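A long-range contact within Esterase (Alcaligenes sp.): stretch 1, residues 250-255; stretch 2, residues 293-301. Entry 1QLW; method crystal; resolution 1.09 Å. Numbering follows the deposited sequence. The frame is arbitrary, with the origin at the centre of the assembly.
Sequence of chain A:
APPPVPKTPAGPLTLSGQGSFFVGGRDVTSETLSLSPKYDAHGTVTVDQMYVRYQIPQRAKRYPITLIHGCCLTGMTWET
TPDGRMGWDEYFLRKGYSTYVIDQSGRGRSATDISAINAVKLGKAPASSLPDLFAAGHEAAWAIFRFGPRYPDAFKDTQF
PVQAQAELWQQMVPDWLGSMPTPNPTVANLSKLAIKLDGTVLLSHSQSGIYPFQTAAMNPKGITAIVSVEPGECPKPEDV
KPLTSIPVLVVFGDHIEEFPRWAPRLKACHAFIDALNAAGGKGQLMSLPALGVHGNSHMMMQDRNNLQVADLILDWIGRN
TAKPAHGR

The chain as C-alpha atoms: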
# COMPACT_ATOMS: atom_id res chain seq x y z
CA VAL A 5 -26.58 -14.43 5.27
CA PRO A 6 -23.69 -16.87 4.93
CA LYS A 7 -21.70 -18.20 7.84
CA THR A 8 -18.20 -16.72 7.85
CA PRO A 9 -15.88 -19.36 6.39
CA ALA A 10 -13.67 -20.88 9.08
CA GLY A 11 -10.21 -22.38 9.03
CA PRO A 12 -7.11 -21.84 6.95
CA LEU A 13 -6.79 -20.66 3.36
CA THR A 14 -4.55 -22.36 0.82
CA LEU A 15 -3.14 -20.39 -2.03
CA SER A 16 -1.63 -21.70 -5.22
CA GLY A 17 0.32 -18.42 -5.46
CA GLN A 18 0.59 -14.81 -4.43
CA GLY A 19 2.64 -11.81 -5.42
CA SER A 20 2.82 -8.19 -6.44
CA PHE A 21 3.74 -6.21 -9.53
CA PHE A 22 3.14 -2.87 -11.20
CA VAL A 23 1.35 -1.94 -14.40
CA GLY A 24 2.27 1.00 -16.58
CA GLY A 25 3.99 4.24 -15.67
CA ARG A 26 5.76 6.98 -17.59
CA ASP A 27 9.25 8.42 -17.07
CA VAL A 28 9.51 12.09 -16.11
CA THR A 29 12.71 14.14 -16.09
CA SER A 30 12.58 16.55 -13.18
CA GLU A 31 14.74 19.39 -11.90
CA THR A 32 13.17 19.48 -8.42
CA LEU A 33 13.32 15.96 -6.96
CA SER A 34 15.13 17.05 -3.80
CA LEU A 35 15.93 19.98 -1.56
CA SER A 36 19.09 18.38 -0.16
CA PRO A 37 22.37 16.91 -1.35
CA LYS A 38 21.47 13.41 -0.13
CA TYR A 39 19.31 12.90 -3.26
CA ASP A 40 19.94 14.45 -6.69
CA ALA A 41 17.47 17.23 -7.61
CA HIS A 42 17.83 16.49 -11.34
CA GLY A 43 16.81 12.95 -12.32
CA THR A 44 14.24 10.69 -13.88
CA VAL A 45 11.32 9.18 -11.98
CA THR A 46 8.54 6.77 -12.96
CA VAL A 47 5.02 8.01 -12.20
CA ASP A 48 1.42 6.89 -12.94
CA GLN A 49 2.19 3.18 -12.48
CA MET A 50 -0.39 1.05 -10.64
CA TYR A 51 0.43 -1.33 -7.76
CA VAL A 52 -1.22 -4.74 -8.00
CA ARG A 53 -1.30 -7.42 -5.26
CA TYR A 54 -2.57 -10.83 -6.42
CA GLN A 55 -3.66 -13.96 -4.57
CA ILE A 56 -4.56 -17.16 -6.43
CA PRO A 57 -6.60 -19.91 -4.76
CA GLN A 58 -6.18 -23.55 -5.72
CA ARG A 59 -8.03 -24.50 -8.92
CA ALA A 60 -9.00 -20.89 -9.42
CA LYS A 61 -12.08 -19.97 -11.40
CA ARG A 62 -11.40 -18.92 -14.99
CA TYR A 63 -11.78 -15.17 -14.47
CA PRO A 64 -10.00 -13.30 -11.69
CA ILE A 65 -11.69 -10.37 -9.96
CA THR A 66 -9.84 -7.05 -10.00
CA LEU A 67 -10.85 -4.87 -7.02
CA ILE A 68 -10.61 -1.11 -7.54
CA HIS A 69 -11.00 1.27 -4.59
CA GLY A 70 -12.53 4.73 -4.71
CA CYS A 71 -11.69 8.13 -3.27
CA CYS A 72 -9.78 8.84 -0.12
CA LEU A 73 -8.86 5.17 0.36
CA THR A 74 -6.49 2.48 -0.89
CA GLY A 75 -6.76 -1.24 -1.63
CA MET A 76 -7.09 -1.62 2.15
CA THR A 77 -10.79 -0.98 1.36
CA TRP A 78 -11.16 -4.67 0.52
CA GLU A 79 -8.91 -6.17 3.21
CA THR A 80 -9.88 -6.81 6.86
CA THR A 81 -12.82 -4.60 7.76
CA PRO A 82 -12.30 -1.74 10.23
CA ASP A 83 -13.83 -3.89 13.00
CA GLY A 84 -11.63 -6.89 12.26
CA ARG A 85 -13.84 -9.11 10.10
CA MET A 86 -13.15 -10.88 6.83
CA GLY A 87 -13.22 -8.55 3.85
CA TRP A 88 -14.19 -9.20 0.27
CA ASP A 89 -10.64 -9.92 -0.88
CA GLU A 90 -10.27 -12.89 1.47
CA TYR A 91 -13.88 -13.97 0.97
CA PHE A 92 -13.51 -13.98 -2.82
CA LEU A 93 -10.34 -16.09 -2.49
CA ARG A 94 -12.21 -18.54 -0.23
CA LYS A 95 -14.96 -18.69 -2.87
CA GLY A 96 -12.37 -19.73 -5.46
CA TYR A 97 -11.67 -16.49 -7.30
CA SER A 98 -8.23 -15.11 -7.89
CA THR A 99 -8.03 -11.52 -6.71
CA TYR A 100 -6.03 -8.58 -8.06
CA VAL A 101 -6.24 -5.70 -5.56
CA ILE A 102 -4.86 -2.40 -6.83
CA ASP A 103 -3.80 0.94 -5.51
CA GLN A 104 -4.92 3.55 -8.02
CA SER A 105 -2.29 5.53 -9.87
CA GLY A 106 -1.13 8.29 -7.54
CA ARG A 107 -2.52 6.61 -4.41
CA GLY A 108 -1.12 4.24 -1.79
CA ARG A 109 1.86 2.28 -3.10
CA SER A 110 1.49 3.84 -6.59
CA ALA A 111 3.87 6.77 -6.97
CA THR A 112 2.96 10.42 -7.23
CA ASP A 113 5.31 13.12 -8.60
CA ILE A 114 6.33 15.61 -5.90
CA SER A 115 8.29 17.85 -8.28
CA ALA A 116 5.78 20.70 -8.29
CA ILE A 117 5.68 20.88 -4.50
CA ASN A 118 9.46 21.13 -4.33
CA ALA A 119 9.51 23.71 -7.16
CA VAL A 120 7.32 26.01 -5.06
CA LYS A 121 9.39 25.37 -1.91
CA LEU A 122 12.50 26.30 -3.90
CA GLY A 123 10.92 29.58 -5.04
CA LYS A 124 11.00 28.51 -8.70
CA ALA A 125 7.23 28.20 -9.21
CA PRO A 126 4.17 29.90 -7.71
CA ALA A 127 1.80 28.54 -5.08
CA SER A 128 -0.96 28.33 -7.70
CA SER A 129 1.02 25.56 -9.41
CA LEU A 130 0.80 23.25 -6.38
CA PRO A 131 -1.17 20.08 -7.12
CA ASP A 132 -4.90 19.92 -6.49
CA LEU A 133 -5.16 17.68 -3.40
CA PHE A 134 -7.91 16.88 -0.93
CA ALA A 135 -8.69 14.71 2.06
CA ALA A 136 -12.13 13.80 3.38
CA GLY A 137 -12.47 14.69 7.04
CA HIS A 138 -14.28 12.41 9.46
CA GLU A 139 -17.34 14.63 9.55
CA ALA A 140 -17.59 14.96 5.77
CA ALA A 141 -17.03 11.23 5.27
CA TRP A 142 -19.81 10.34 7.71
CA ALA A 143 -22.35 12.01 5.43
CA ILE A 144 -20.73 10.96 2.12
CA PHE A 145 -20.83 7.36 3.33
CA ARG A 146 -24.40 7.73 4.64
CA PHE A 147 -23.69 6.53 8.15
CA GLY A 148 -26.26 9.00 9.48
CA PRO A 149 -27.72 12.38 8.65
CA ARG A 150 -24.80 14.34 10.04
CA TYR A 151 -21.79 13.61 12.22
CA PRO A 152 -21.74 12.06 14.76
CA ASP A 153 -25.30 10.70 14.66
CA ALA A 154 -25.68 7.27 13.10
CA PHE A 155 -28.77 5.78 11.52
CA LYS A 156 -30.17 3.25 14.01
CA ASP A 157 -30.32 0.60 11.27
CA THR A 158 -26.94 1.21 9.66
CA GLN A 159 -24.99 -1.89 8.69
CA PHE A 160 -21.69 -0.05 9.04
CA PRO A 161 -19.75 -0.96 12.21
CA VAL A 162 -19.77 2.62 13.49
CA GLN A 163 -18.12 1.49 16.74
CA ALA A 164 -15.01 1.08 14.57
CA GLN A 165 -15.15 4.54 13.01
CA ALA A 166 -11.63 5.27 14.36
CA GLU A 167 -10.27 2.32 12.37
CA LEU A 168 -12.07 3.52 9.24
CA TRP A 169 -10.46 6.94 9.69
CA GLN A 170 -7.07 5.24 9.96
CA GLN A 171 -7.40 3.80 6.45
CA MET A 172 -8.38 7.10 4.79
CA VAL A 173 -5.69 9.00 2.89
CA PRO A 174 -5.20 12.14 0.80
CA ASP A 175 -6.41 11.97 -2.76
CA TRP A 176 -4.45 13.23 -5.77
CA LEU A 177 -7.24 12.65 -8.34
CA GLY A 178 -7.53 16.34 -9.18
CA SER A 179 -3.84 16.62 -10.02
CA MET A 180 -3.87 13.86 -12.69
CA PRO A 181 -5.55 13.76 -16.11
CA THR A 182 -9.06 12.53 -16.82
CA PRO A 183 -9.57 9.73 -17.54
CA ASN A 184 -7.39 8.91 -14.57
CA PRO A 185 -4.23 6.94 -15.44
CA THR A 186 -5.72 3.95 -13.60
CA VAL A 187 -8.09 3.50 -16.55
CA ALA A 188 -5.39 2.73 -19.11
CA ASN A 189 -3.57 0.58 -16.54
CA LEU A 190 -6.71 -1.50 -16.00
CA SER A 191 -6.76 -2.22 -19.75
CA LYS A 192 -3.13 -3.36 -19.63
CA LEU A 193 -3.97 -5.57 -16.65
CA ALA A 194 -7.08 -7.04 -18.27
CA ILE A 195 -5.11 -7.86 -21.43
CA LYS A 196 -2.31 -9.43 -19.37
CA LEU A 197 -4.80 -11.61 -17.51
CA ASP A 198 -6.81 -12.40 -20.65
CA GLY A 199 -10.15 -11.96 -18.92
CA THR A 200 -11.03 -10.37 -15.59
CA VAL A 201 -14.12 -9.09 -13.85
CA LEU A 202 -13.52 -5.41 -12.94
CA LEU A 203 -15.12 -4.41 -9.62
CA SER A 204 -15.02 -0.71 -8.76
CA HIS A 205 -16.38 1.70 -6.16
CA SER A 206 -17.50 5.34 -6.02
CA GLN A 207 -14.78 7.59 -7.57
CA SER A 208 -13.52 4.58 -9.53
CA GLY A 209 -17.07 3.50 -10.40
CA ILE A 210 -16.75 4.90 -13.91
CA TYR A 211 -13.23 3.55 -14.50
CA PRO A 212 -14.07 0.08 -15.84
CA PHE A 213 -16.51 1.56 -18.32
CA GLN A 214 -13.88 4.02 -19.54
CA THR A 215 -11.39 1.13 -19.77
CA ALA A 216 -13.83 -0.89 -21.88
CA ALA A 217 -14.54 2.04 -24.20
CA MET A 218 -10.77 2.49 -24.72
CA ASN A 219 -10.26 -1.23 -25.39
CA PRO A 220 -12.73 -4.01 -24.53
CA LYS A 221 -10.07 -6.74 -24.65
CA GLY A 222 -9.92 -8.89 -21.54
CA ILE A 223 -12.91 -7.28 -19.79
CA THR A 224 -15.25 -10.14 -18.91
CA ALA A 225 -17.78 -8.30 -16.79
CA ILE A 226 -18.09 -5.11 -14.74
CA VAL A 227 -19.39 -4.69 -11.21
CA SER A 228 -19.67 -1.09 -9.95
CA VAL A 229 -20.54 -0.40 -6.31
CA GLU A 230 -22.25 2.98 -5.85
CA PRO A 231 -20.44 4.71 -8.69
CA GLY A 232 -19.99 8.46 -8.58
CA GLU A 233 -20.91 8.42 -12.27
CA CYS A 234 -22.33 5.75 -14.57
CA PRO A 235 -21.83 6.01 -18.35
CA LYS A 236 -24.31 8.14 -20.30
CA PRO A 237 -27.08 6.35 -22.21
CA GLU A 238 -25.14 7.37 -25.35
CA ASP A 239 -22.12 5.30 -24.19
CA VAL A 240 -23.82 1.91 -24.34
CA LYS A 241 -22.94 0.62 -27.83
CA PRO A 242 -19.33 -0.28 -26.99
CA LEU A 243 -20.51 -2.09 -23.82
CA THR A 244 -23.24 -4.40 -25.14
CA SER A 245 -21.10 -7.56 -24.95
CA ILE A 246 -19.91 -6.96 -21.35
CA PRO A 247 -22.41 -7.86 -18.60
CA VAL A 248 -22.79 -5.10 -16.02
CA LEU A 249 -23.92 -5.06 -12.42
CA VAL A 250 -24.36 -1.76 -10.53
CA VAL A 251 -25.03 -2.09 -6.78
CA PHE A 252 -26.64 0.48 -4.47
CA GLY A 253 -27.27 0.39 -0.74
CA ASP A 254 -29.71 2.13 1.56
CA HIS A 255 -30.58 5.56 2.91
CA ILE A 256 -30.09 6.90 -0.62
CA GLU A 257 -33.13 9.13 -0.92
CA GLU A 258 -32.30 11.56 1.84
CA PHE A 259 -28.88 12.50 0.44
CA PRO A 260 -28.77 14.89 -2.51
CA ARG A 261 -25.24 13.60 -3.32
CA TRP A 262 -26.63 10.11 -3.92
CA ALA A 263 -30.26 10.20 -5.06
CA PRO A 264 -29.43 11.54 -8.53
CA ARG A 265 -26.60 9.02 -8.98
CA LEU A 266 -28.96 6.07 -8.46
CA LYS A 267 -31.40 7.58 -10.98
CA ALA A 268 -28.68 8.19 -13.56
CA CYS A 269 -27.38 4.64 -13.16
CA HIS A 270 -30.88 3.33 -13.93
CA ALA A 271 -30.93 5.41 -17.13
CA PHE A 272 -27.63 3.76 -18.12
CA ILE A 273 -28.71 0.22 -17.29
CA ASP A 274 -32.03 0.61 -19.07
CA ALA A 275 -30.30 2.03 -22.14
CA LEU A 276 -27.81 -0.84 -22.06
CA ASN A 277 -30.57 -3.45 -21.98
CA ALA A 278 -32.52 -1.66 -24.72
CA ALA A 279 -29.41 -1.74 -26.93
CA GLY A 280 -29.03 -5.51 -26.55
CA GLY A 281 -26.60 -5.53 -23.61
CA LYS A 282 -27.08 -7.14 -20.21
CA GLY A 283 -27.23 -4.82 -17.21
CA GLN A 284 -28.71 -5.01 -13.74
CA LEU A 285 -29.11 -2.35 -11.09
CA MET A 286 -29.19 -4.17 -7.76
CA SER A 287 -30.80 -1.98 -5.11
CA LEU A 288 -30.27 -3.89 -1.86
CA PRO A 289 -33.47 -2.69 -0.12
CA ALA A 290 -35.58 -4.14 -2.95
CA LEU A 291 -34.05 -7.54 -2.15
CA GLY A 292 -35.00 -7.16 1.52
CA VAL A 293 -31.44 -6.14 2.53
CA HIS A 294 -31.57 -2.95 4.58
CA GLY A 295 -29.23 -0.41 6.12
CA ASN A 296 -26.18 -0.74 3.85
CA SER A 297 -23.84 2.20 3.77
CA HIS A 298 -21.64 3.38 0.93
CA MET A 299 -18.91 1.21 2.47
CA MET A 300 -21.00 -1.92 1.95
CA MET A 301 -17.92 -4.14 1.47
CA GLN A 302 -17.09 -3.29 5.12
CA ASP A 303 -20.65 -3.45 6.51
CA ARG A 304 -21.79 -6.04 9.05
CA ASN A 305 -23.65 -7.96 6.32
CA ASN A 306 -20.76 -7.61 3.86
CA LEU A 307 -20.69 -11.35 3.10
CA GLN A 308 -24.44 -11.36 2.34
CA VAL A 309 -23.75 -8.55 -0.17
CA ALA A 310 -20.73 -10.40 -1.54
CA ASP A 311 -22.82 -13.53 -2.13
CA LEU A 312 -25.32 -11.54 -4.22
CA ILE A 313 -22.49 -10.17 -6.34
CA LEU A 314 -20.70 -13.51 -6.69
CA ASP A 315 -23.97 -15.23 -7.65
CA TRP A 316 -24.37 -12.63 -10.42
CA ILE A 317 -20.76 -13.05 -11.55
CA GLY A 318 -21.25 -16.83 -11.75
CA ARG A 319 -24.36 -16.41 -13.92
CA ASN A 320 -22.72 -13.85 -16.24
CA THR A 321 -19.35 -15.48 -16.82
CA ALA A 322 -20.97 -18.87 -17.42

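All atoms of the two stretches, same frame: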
# COMPACT_ATOMS: atom_id res chain seq x y z
N VAL A 250 -24.57 -2.97 -11.33
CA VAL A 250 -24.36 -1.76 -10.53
C VAL A 250 -25.11 -2.00 -9.22
O VAL A 250 -26.28 -2.38 -9.25
CB VAL A 250 -24.84 -0.50 -11.26
CG1 VAL A 250 -24.77 0.71 -10.35
CG2 VAL A 250 -24.04 -0.30 -12.55
N VAL A 251 -24.46 -1.77 -8.08
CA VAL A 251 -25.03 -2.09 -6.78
C VAL A 251 -25.18 -0.83 -5.94
O VAL A 251 -24.22 -0.06 -5.79
CB VAL A 251 -24.15 -3.10 -6.01
CG1 VAL A 251 -24.86 -3.53 -4.73
CG2 VAL A 251 -23.80 -4.30 -6.86
N PHE A 252 -26.37 -0.63 -5.37
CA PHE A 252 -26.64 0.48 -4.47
C PHE A 252 -27.21 -0.02 -3.15
O PHE A 252 -27.98 -0.98 -3.11
CB PHE A 252 -27.59 1.54 -5.05
CG PHE A 252 -26.90 2.52 -5.96
CD1 PHE A 252 -26.64 2.26 -7.29
CD2 PHE A 252 -26.53 3.77 -5.47
CE1 PHE A 252 -26.00 3.19 -8.10
CE2 PHE A 252 -25.87 4.69 -6.26
CZ PHE A 252 -25.61 4.41 -7.59
N GLY A 253 -26.82 0.66 -2.08
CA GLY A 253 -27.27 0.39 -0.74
C GLY A 253 -28.51 1.14 -0.32
O GLY A 253 -29.44 1.36 -1.10
N ASP A 254 -28.54 1.52 0.95
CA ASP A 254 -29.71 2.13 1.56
C ASP A 254 -29.49 3.55 2.01
O ASP A 254 -28.39 4.11 1.90
CB ASP A 254 -30.19 1.23 2.70
CG ASP A 254 -31.67 1.28 3.02
OD1 ASP A 254 -32.43 2.07 2.42
OD2 ASP A 254 -32.07 0.48 3.89
N HIS A 255 -30.57 4.18 2.49
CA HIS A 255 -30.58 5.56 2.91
C HIS A 255 -30.15 6.47 1.76
O HIS A 255 -29.62 7.56 1.97
CB HIS A 255 -29.76 5.86 4.16
CG HIS A 255 -30.31 5.22 5.39
ND1 HIS A 255 -31.34 5.79 6.10
CD2 HIS A 255 -29.96 4.09 6.05
CE1 HIS A 255 -31.62 5.01 7.14
NE2 HIS A 255 -30.80 3.97 7.13
N VAL A 293 -32.72 -6.34 1.84
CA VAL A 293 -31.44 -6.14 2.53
C VAL A 293 -31.39 -4.66 2.86
O VAL A 293 -31.29 -3.83 1.97
CB VAL A 293 -30.28 -6.60 1.66
CG1 VAL A 293 -28.95 -6.36 2.37
CG2 VAL A 293 -30.41 -8.07 1.29
N HIS A 294 -31.42 -4.32 4.15
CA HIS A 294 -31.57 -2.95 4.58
C HIS A 294 -30.38 -2.41 5.36
O HIS A 294 -29.66 -3.17 6.02
CB HIS A 294 -32.81 -2.86 5.49
CG HIS A 294 -34.06 -3.33 4.81
ND1 HIS A 294 -34.61 -4.58 4.91
CD2 HIS A 294 -34.79 -2.69 3.87
CE1 HIS A 294 -35.71 -4.65 4.16
NE2 HIS A 294 -35.83 -3.52 3.49
N GLY A 295 -30.21 -1.10 5.30
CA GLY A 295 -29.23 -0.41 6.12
C GLY A 295 -27.83 -0.31 5.53
O GLY A 295 -26.97 0.24 6.22
N ASN A 296 -27.55 -0.80 4.34
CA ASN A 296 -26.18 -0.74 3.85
C ASN A 296 -25.74 0.69 3.59
O ASN A 296 -26.47 1.51 3.05
CB ASN A 296 -25.98 -1.60 2.61
CG ASN A 296 -25.86 -3.06 2.97
OD1 ASN A 296 -26.83 -3.82 2.84
ND2 ASN A 296 -24.66 -3.43 3.43
N SER A 297 -24.48 0.92 3.97
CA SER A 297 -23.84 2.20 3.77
C SER A 297 -23.14 2.22 2.41
O SER A 297 -23.11 1.22 1.67
CB SER A 297 -22.81 2.46 4.87
OG SER A 297 -21.64 1.68 4.69
N HIS A 298 -22.48 3.34 2.13
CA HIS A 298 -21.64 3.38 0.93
C HIS A 298 -20.46 2.41 1.01
O HIS A 298 -19.96 1.94 -0.01
CB HIS A 298 -21.11 4.80 0.78
CG HIS A 298 -20.26 5.03 -0.42
ND1 HIS A 298 -20.70 4.83 -1.71
CD2 HIS A 298 -18.98 5.46 -0.53
CE1 HIS A 298 -19.72 5.12 -2.55
NE2 HIS A 298 -18.67 5.54 -1.86
N MET A 299 -20.01 2.12 2.23
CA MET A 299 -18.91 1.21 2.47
C MET A 299 -19.42 -0.21 2.67
O MET A 299 -19.03 -0.92 3.60
CB MET A 299 -18.10 1.69 3.68
CG MET A 299 -17.48 3.06 3.52
SD MET A 299 -16.33 3.24 2.17
CE MET A 299 -15.07 2.05 2.61
N MET A 300 -20.26 -0.66 1.73
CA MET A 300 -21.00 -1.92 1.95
C MET A 300 -20.08 -3.14 2.00
O MET A 300 -20.45 -4.16 2.59
CB MET A 300 -22.11 -2.08 0.93
CG MET A 300 -21.59 -2.28 -0.48
SD MET A 300 -22.95 -2.47 -1.67
CE MET A 300 -23.60 -0.78 -1.64
N MET A 301 -18.90 -3.07 1.39
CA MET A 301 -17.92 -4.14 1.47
C MET A 301 -17.33 -4.28 2.87
O MET A 301 -16.70 -5.29 3.19
CB MET A 301 -16.80 -3.98 0.44
CG MET A 301 -15.82 -2.83 0.66
SD MET A 301 -16.51 -1.16 0.57
CE MET A 301 -16.90 -1.11 -1.20

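A recurring principle of protein architecture is that loops without regular secondary structure hold together when their otherwise unpaired peptide groups are paired one by one, often with a single acidic residue doing much of the work. The contact between residues 250-255 and 293-301 of this Alcaligenes esterase is a compact example. The first stretch leaves a buried strand at Phe252 and continues as loop; the second contains no regular helix or strand. The two backbones come nearest where Gly253 faces Asn296, with their CA atoms 4.9 Å apart, and only 308 Å² of surface is buried in total.

Asp254 is the centre of the hydrogen bonding, because it serves both as donor and as acceptor. Its backbone amide gives a hydrogen bond to the carbonyl of Asn296, with Asp254 N 2.9 Å from Asn296 O and an angle of 160° at the hydrogen. Its carboxylate returns the favour: Gly295 N donates to Asp254 OD2 over 2.8 Å, at 165°. Both bonds are short and nearly straight, and together they tie one residue to two successive residues of the opposing loop. The other carboxylate oxygen is turned inward to its own stretch, where His255 N donates to Asp254 OD1 at 2.8 Å. Each oxygen of the carboxylate thus receives a main-chain N-H, one from across the contact and one from the next residue along the chain. Proximity alone does not make such a bond: Asp254 O lies 3.4 Å from Asn296 O, but both are acceptors and no hydrogen bond joins them.

Several of the remaining polar side chains find their partners away from this contact. Asn296 presents its carbonyl to Asp254, while its side-chain OD1 and ND2 are hydrogen-bonded outside the two stretches, as are both ring nitrogens of His255. Ser297 points away from the contact, and its OG accepts from Met299 N at 3.0 Å, with a bent angle of 131°; OG is also hydrogen-bonded to a residue just beyond the stretch. His294 meets Asp254 without a polar pairing; Asp254 OD2 lies at the edge of the ring, near its plane, and approaches His294 CB to 3.8 Å.

Two glycines allow the backbones to take these positions, for different reasons. At Gly253 the limit is set by the neighbouring loop: an ideal CB would fall 2.9 Å from Asn296 O, a clash with the very carbonyl that Asp254 uses, and a tight 3.5 Å from Met300 CE. At Gly295 a CB would point away from the first stretch, and the restriction is local. With phi and psi of 88° and 1°, it would be jammed against the preceding carbonyl oxygen.

Beside these polar pairings, Met300 supplies the apolar part. With chi angles p, t and p, its side chain reaches the first stretch, placing SD 3.8 Å from Val251 CG1 and CE 3.6 Å from Gly253 N. Hydrogen bonds fix the loops at Asp254, and van der Waals packing fills the space toward the strand.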